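Local atomic coordinates of ABC transporter substrate binding protein (Ribose) (PDB entry 4WUT), a protein that probably binds a sugar for uptake by an ABC transporter and holds beta-D-fucopyranose in the cleft between its two lobes. Residues A155-V160 with N200-V205; S191-A196 with G217-T222. All coordinates share one frame; numbering follows the deposited sequence. Where two conformers were deposited one is given.

Interaction 1 (A155-V160 with N200-V205). With CA (calcium ion), chain F.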
ATOM      1  N   ALA A 155     -15.002 -10.885  -6.747  1.00 12.28           N
ATOM      2  CA  ALA A 155     -14.297  -9.954  -7.628  1.00 12.01           C
ATOM      3  C   ALA A 155     -13.056  -9.406  -6.971  1.00 11.15           C
ATOM      4  O   ALA A 155     -13.034  -9.160  -5.764  1.00 10.83           O
ATOM      5  CB  ALA A 155     -15.214  -8.803  -8.000  1.00 12.44           C
ATOM      6  N   VAL A 156     -12.015  -9.178  -7.778  1.00 10.95           N
ATOM      7  CA  VAL A 156     -10.777  -8.585  -7.302  1.00 10.28           C
ATOM      8  C   VAL A 156     -10.603  -7.212  -7.947  1.00 10.22           C
ATOM      9  O   VAL A 156     -10.420  -7.103  -9.180  1.00 10.60           O
ATOM     10  CB  VAL A 156      -9.564  -9.469  -7.636  1.00 10.26           C
ATOM     11  CG1 VAL A 156      -8.284  -8.738  -7.304  1.00  9.74           C
ATOM     12  CG2 VAL A 156      -9.669 -10.769  -6.857  1.00 10.44           C
HETATM   13  N   MSE A 157     -10.667  -6.187  -7.107  1.00  9.93           N
HETATM   14  CA  MSE A 157     -10.463  -4.789  -7.495  1.00  9.97           C
HETATM   15  C   MSE A 157      -9.061  -4.398  -7.057  1.00  9.42           C
HETATM   16  O   MSE A 157      -8.771  -4.209  -5.859  1.00  9.14           O
HETATM   17  CB  MSE A 157     -11.501  -3.874  -6.818  1.00 10.31           C
HETATM   18  CG  MSE A 157     -12.920  -4.444  -6.818  1.00 10.92           C
HETATM   19 SE   MSE A 157     -13.603  -5.047  -8.562  1.00 16.07          SE
HETATM   20  CE  MSE A 157     -13.790  -3.373  -9.450  1.00 12.38           C
ATOM     21  N   SER A 158      -8.169  -4.269  -8.045  1.00  9.44           N
ATOM     22  CA  SER A 158      -6.795  -3.911  -7.774  1.00  9.08           C
ATOM     23  C   SER A 158      -6.516  -2.478  -8.238  1.00  9.24           C
ATOM     24  O   SER A 158      -7.434  -1.747  -8.568  1.00  9.64           O
ATOM     25  CB  SER A 158      -5.858  -4.916  -8.427  1.00  9.84           C
ATOM     26  OG  SER A 158      -4.519  -4.669  -8.023  1.00 10.09           O
ATOM     27  N   TYR A 159      -5.253  -2.080  -8.161  1.00  9.80           N
ATOM     28  CA  TYR A 159      -4.899  -0.680  -8.324  1.00  9.25           C
ATOM     29  C   TYR A 159      -3.993  -0.484  -9.531  1.00  9.56           C
ATOM     30  O   TYR A 159      -4.485  -0.246 -10.630  1.00 10.14           O
ATOM     31  CB  TYR A 159      -4.336  -0.062  -7.012  1.00  9.02           C
ATOM     32  CG  TYR A 159      -3.375  -0.833  -6.168  1.00  8.94           C
ATOM     33  CD1 TYR A 159      -3.801  -1.918  -5.408  1.00  9.07           C
ATOM     34  CD2 TYR A 159      -2.063  -0.410  -6.007  1.00  9.37           C
ATOM     35  CE1 TYR A 159      -2.948  -2.598  -4.583  1.00 10.11           C
ATOM     36  CE2 TYR A 159      -1.202  -1.081  -5.172  1.00  9.37           C
ATOM     37  CZ  TYR A 159      -1.649  -2.179  -4.460  1.00  9.75           C
ATOM     38  OH  TYR A 159      -0.801  -2.851  -3.623  1.00 10.41           O
ATOM     39  N   VAL A 160      -2.683  -0.567  -9.322  1.00  9.41           N
ATOM     40  CA  VAL A 160      -1.726  -0.430 -10.430  1.00  9.85           C
ATOM     41  C   VAL A 160      -1.083  -1.782 -10.670  1.00  9.93           C
ATOM     42  O   VAL A 160      -0.380  -2.317  -9.792  1.00  9.67           O
ATOM     43  CB  VAL A 160      -0.659   0.648 -10.126  1.00  9.93           C
ATOM     44  CG1 VAL A 160       0.390   0.722 -11.246  1.00 10.74           C
ATOM     45  CG2 VAL A 160      -1.302   2.044  -9.948  1.00 10.12           C
ATOM     46  N   ASN A 200     -16.528   3.435 -10.316  1.00  8.42           N
ATOM     47  CA  ASN A 200     -17.123   2.999 -11.571  1.00  8.83           C
ATOM     48  C   ASN A 200     -16.895   1.507 -11.832  1.00  8.43           C
ATOM     49  O   ASN A 200     -17.832   0.792 -12.144  1.00  8.62           O
ATOM     50  CB  ASN A 200     -16.564   3.820 -12.735  1.00 10.61           C
ATOM     51  CG  ASN A 200     -17.183   3.426 -14.080  1.00 10.95           C
ATOM     52  OD1 ASN A 200     -18.396   3.253 -14.191  1.00 12.75           O
ATOM     53  ND2 ASN A 200     -16.339   3.243 -15.089  1.00 14.69           N
ATOM     54  N   GLN A 201     -15.659   1.037 -11.687  1.00  9.51           N
ATOM     55  CA  GLN A 201     -15.390  -0.370 -11.932  1.00 10.68           C
ATOM     56  C   GLN A 201     -16.192  -1.278 -11.013  1.00 11.18           C
ATOM     57  O   GLN A 201     -16.672  -2.304 -11.446  1.00  9.56           O
ATOM     58  CB  GLN A 201     -13.890  -0.670 -11.805  1.00  8.56           C
ATOM     59  CG  GLN A 201     -13.088  -0.056 -12.896  1.00  7.59           C
ATOM     60  CD  GLN A 201     -11.588  -0.138 -12.652  1.00 11.10           C
ATOM     61  OE1 GLN A 201     -11.117  -0.183 -11.516  1.00 12.11           O
ATOM     62  NE2 GLN A 201     -10.836  -0.115 -13.732  1.00 13.06           N
ATOM     63  N   THR A 202     -16.315  -0.905  -9.753  1.00  9.15           N
ATOM     64  CA  THR A 202     -17.151  -1.668  -8.833  1.00  7.40           C
ATOM     65  C   THR A 202     -18.628  -1.630  -9.192  1.00  9.54           C
ATOM     66  O   THR A 202     -19.316  -2.643  -9.191  1.00  8.31           O
ATOM     67  CB  THR A 202     -16.950  -1.188  -7.398  1.00  7.46           C
ATOM     68  OG1 THR A 202     -15.580  -1.388  -7.028  1.00  8.89           O
ATOM     69  CG2 THR A 202     -17.776  -2.016  -6.464  1.00  8.20           C
ATOM     70  N   THR A 203     -19.134  -0.451  -9.545  1.00  7.70           N
ATOM     71  CA  THR A 203     -20.511  -0.352  -9.980  1.00  8.99           C
ATOM     72  C   THR A 203     -20.776  -1.306 -11.158  1.00  7.95           C
ATOM     73  O   THR A 203     -21.761  -2.041 -11.196  1.00  9.81           O
ATOM     74  CB  THR A 203     -20.827   1.090 -10.372  1.00 12.61           C
ATOM     75  OG1 THR A 203     -20.772   1.913  -9.195  1.00 11.56           O
ATOM     76  CG2 THR A 203     -22.225   1.202 -11.001  1.00 11.20           C
ATOM     77  N   ASP A 204     -19.810  -1.368 -12.061  1.00  7.84           N
ATOM     78  CA  ASP A 204     -19.921  -2.180 -13.235  1.00  8.56           C
ATOM     79  C   ASP A 204     -19.826  -3.678 -12.926  1.00  7.96           C
ATOM     80  O   ASP A 204     -20.578  -4.444 -13.492  1.00  9.86           O
ATOM     81  CB  ASP A 204     -18.894  -1.727 -14.272  1.00  8.17           C
ATOM     82  CG  ASP A 204     -19.215  -0.330 -14.843  1.00 11.37           C
ATOM     83  OD1 ASP A 204     -20.364   0.154 -14.706  1.00 10.94           O
ATOM     84  OD2 ASP A 204     -18.305   0.282 -15.434  1.00 10.88           O
ATOM     85  N   VAL A 205     -18.925  -4.064 -12.029  0.74  8.69           N
ATOM     86  CA  VAL A 205     -18.800  -5.462 -11.630  0.74  8.83           C
ATOM     87  C   VAL A 205     -20.050  -5.958 -10.916  0.74  8.79           C
ATOM     88  O   VAL A 205     -20.482  -7.086 -11.130  0.74  9.44           O
ATOM     89  CB  VAL A 205     -17.541  -5.696 -10.810  0.74  9.17           C
ATOM     90  CG1 VAL A 205     -17.457  -7.164 -10.397  0.74 20.42           C
ATOM     91  CG2 VAL A 205     -16.343  -5.345 -11.589  0.74 21.48           C
TER
HETATM   92 CA    CA F 405     -19.817   2.203 -15.850  1.00 10.59          CA
HETATM   93  O   HOH W   1     -10.347  -1.810  -9.331  1.00 10.94           O
HETATM   94  O   HOH W   2     -21.806   2.761 -14.519  1.00 15.03           O

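Interaction 2 (S191-A196 with G217-T222). With FCB (beta-D-fucopyranose), chain E.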
ATOM      1  N   SER A 191      -7.749   0.028 -10.845  1.00  7.69           N
ATOM      2  CA  SER A 191      -8.268   1.372 -10.613  1.00  7.85           C
ATOM      3  C   SER A 191      -7.246   2.475 -10.872  1.00  8.22           C
ATOM      4  O   SER A 191      -7.605   3.659 -10.871  1.00  8.47           O
ATOM      5  CB  SER A 191      -8.688   1.554  -9.173  1.00  7.83           C
ATOM      6  OG  SER A 191      -7.544   1.531  -8.345  1.00  7.99           O
ATOM      7  N   GLN A 192      -5.980   2.112 -11.066  1.00  8.80           N
ATOM      8  CA  GLN A 192      -4.858   3.084 -11.124  1.00  9.17           C
ATOM      9  C   GLN A 192      -4.774   3.955  -9.848  1.00  9.44           C
ATOM     10  O   GLN A 192      -4.262   5.073  -9.847  1.00 11.19           O
ATOM     11  CB  GLN A 192      -4.908   3.965 -12.387  1.00 12.38           C
ATOM     12  CG  GLN A 192      -5.084   3.160 -13.654  1.00 14.25           C
ATOM     13  CD  GLN A 192      -3.996   2.158 -13.824  1.00 19.99           C
ATOM     14  OE1 GLN A 192      -2.859   2.382 -13.404  1.00 23.05           O
ATOM     15  NE2 GLN A 192      -4.325   1.044 -14.447  1.00 25.99           N
ATOM     16  N   SER A 193      -5.256   3.381  -8.739  1.00  8.83           N
ATOM     17  CA  SER A 193      -5.327   4.086  -7.443  1.00  9.12           C
ATOM     18  C   SER A 193      -6.181   5.367  -7.478  1.00  9.41           C
ATOM     19  O   SER A 193      -5.970   6.303  -6.701  1.00 11.37           O
ATOM     20  CB  SER A 193      -3.945   4.367  -6.864  1.00  9.57           C
ATOM     21  OG  SER A 193      -3.347   3.122  -6.483  1.00  9.33           O
ATOM     22  N   GLN A 194      -7.147   5.383  -8.389  1.00 10.16           N
ATOM     23  CA  GLN A 194      -8.096   6.491  -8.482  1.00  9.74           C
ATOM     24  C   GLN A 194      -9.415   6.026  -7.887  1.00  9.42           C
ATOM     25  O   GLN A 194     -10.035   5.078  -8.386  1.00 10.27           O
ATOM     26  CB  GLN A 194      -8.296   6.931  -9.932  1.00 12.24           C
ATOM     27  CG  GLN A 194      -7.075   7.546 -10.575  1.00 11.36           C
ATOM     28  CD  GLN A 194      -6.675   8.844  -9.925  1.00 18.89           C
ATOM     29  OE1 GLN A 194      -7.494   9.525  -9.295  1.00 19.83           O
ATOM     30  NE2 GLN A 194      -5.412   9.203 -10.066  1.00 22.13           N
HETATM   31  N   MSE A 195      -9.823   6.673  -6.789  0.51  9.92           N
HETATM   32  CA  MSE A 195     -11.092   6.388  -6.119  0.51  9.62           C
HETATM   33  C   MSE A 195     -12.253   6.345  -7.113  0.51 10.08           C
HETATM   34  O   MSE A 195     -13.048   5.392  -7.121  0.51 10.54           O
HETATM   35  CB  MSE A 195     -11.393   7.413  -5.005  0.51 14.74           C
HETATM   36  CG  MSE A 195     -10.530   7.294  -3.734  0.51 19.04           C
HETATM   37 SE   MSE A 195     -11.011   8.564  -2.262  0.51 46.73          SE
HETATM   38  CE  MSE A 195     -10.181  10.198  -2.941  0.51 21.73           C
ATOM     39  N   ALA A 196     -12.336   7.369  -7.956  1.00  9.98           N
ATOM     40  CA  ALA A 196     -13.440   7.492  -8.895  1.00 12.14           C
ATOM     41  C   ALA A 196     -13.476   6.351  -9.906  1.00  9.83           C
ATOM     42  O   ALA A 196     -14.558   5.866 -10.279  1.00 12.71           O
ATOM     43  CB  ALA A 196     -13.390   8.823  -9.615  1.00 12.39           C
ATOM     44  N   GLY A 217     -10.972  -5.173  -2.341  1.00  7.35           N
ATOM     45  CA  GLY A 217     -10.402  -3.909  -2.779  1.00  7.72           C
ATOM     46  C   GLY A 217      -9.000  -3.760  -2.221  1.00  9.01           C
ATOM     47  O   GLY A 217      -8.837  -3.630  -1.008  1.00 10.07           O
ATOM     48  N   ALA A 218      -7.979  -3.759  -3.077  1.00  7.26           N
ATOM     49  CA  ALA A 218      -6.644  -4.078  -2.599  1.00  9.19           C
ATOM     50  C   ALA A 218      -5.783  -2.933  -2.096  1.00  8.13           C
ATOM     51  O   ALA A 218      -4.644  -3.148  -1.687  1.00  9.78           O
ATOM     52  CB  ALA A 218      -5.898  -4.877  -3.672  1.00  9.00           C
ATOM     53  N   ASN A 219      -6.282  -1.705  -2.157  1.00  7.30           N
ATOM     54  CA  ASN A 219      -5.622  -0.588  -1.503  1.00  7.32           C
ATOM     55  C   ASN A 219      -6.625   0.502  -1.126  1.00  8.53           C
ATOM     56  O   ASN A 219      -7.825   0.396  -1.412  1.00  7.52           O
ATOM     57  CB  ASN A 219      -4.450  -0.027  -2.330  1.00  9.03           C
ATOM     58  CG  ASN A 219      -4.880   0.905  -3.455  1.00  9.57           C
ATOM     59  OD1 ASN A 219      -6.029   0.934  -3.895  1.00  9.24           O
ATOM     60  ND2 ASN A 219      -3.919   1.669  -3.950  1.00  8.87           N
ATOM     61  N   GLU A 220      -6.111   1.537  -0.491  1.00  9.80           N
ATOM     62  CA  GLU A 220      -6.955   2.564   0.113  1.00 10.22           C
ATOM     63  C   GLU A 220      -7.977   3.188  -0.865  1.00 10.49           C
ATOM     64  O   GLU A 220      -9.195   3.092  -0.645  1.00  8.82           O
ATOM     65  CB  GLU A 220      -6.101   3.627   0.817  1.00  9.41           C
ATOM     66  CG  GLU A 220      -6.925   4.733   1.474  1.00 11.02           C
ATOM     67  CD  GLU A 220      -6.042   5.861   2.001  1.00 16.35           C
ATOM     68  OE1 GLU A 220      -5.442   6.592   1.180  1.00 17.03           O
ATOM     69  OE2 GLU A 220      -5.914   6.009   3.230  1.00 16.64           O
ATOM     70  N   PRO A 221      -7.506   3.817  -1.958  1.00  8.29           N
ATOM     71  CA  PRO A 221      -8.505   4.450  -2.817  1.00  9.57           C
ATOM     72  C   PRO A 221      -9.431   3.440  -3.496  1.00  9.20           C
ATOM     73  O   PRO A 221     -10.598   3.734  -3.766  1.00  9.32           O
ATOM     74  CB  PRO A 221      -7.663   5.189  -3.854  1.00  9.46           C
ATOM     75  CG  PRO A 221      -6.336   4.455  -3.845  1.00 10.22           C
ATOM     76  CD  PRO A 221      -6.142   4.118  -2.412  1.00  9.35           C
ATOM     77  N   THR A 222      -8.932   2.249  -3.771  1.00  7.78           N
ATOM     78  CA  THR A 222      -9.733   1.263  -4.469  1.00  8.34           C
ATOM     79  C   THR A 222     -10.835   0.793  -3.528  1.00  8.31           C
ATOM     80  O   THR A 222     -11.982   0.638  -3.933  1.00  9.32           O
ATOM     81  CB  THR A 222      -8.881   0.088  -4.978  1.00  7.33           C
ATOM     82  OG1 THR A 222      -7.833   0.569  -5.834  1.00  8.97           O
ATOM     83  CG2 THR A 222      -9.705  -0.904  -5.700  1.00  9.25           C
TER
HETATM   84  C1  FCB E 404      -1.390   1.203   0.043  1.00  6.39           C
HETATM   85  C2  FCB E 404      -0.277   0.607  -0.808  1.00 12.22           C
HETATM   86  C3  FCB E 404       0.532   1.622  -1.408  1.00 13.19           C
HETATM   87  C4  FCB E 404      -0.348   2.642  -2.178  1.00 13.17           C
HETATM   88  C5  FCB E 404      -1.427   3.105  -1.161  1.00 12.00           C
HETATM   89  C6  FCB E 404      -2.409   4.145  -1.773  1.00 13.06           C
HETATM   90  O1  FCB E 404      -2.244   0.189   0.288  1.00 10.01           O
HETATM   91  O2  FCB E 404       0.545  -0.183   0.096  1.00 11.33           O
HETATM   92  O3  FCB E 404       1.447   0.944  -2.308  1.00 13.33           O
HETATM   93  O4  FCB E 404      -0.920   2.052  -3.372  1.00 15.67           O
HETATM   94  O5  FCB E 404      -2.190   2.049  -0.770  1.00 14.30           O

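Interaction 1 (A155-V160 with N200-V205)
Met157 faces Thr202, their CA atoms 7.5 Å apart, where strand 155-158 runs almost antiparallel to helix 200-205: the short axes make 169° and approach to 9.9 Å, a spacing bridged mainly by Met157, a selenomethionine. With CG beside its backbone N (chi1 -43°) and the chain bent at both following torsions, its methyl end lies against the helix backbone, CE 3.5 Å from Gln201 C. The same methyl touches Gln201 CB and Thr202 OG1, which is hydrogen-bonded to Ala198 O. The unbranched, flexible selenoether chain can follow an uneven helix surface. In the conformer given, Val205 CG2 lies 3.9 Å from Met157 CE, and Val205 CG1 packs at 3.7 Å on Ala155 CB, small enough to let the helix settle on the sheet. This is the layering of a Rossmann-like lobe of a periplasmic binding protein: helix 195-208 links strands 184-190 and 214-217, crossing over strand 153-158 between them. At the strand's end one water donates to both Ser158 O and Gln201 OE1, while Gln201 NE2 bonds to Tyr190 O. On the helix's outer side, calcium is bound by Asn200 OD1, 2.4 Å from the ion, and by both carboxylate oxygens of Asp204, one turn later.

Interaction 2 (S191-A196 with G217-T222)
Asn219 and Ser193 are brought together by contrasting first torsions. Asn219 has CG between its backbone N and carbonyl carbon (chi1 80°), which curls the amide back over its own helix start, whereas Ser193 OG sits beside its backbone N (chi1 -68°) and meets the amide's nitrogen. Asn219 ND2 donates to Ser193 OG at 3.0 Å, with the hydroxyl oxygen a little out of the amide plane, and to fucose O4 at 3.1 Å in a straighter bond (158°). Both ends of the amide are used, as suits an asparagine. Its OD1 caps helix 220-232 by accepting from Thr222 N at 3.2 Å, and Thr222 OG1 donates to the same Asn219 OD1 at 2.7 Å from the opposite face of the carbonyl plane. These bonds fix the flip of the amide and present its NH2 group to the sugar. In this lobe of the periplasmic binding protein, such loops at the C-terminal ends of the strands line the sugar cleft. Residues 191-194 form a type I' beta turn, with Gln192 and Ser193 both at positive phi, and Ser191 OG accepts from Ser193 N at 3.0 Å in an ST turn. Ser191 OG also hydrogen-bonds Thr222 OG1 at 2.7 Å, extending the polar chain from the turn to the cap. Ser193 OG is also hydrogen-bonded to Glu65 OE1, which itself hydrogen-bonds the fucose, so this second-shell group ties two sugar-binding residues together. Pro221, in the first turn of its helix where a missing N-H costs little, lays CG on the turn, 3.4 Å from Ser193 O. In the conformer given, Met195 CG meets Pro221 CB at 3.6 Å, the side chains crossing near a right angle. Pro221 CD touches the C6 methyl of the sugar, a suitably apolar partner.

Both contacts use helix 195-208, but at different points along it: interaction 1 takes its middle, interaction 2 its first turn and the loop before it. Interaction 1 is buried and largely apolar, joining sheet to helix, with polar groups confined to its margins and the calcium turned outward. Interaction 2 is only partly buried; it mixes a hydrogen-bonded network with proline and methionine packing, and lies where loops meet the sugar. The centres of interactions 1 and 2 are about 8 Å apart. They join directly through probable hydrogen bonds between the backbones of Ser158 and Ser191 and of Tyr159 and Gln192, where strand 153-158 gives way to the loop of the ligand pocket.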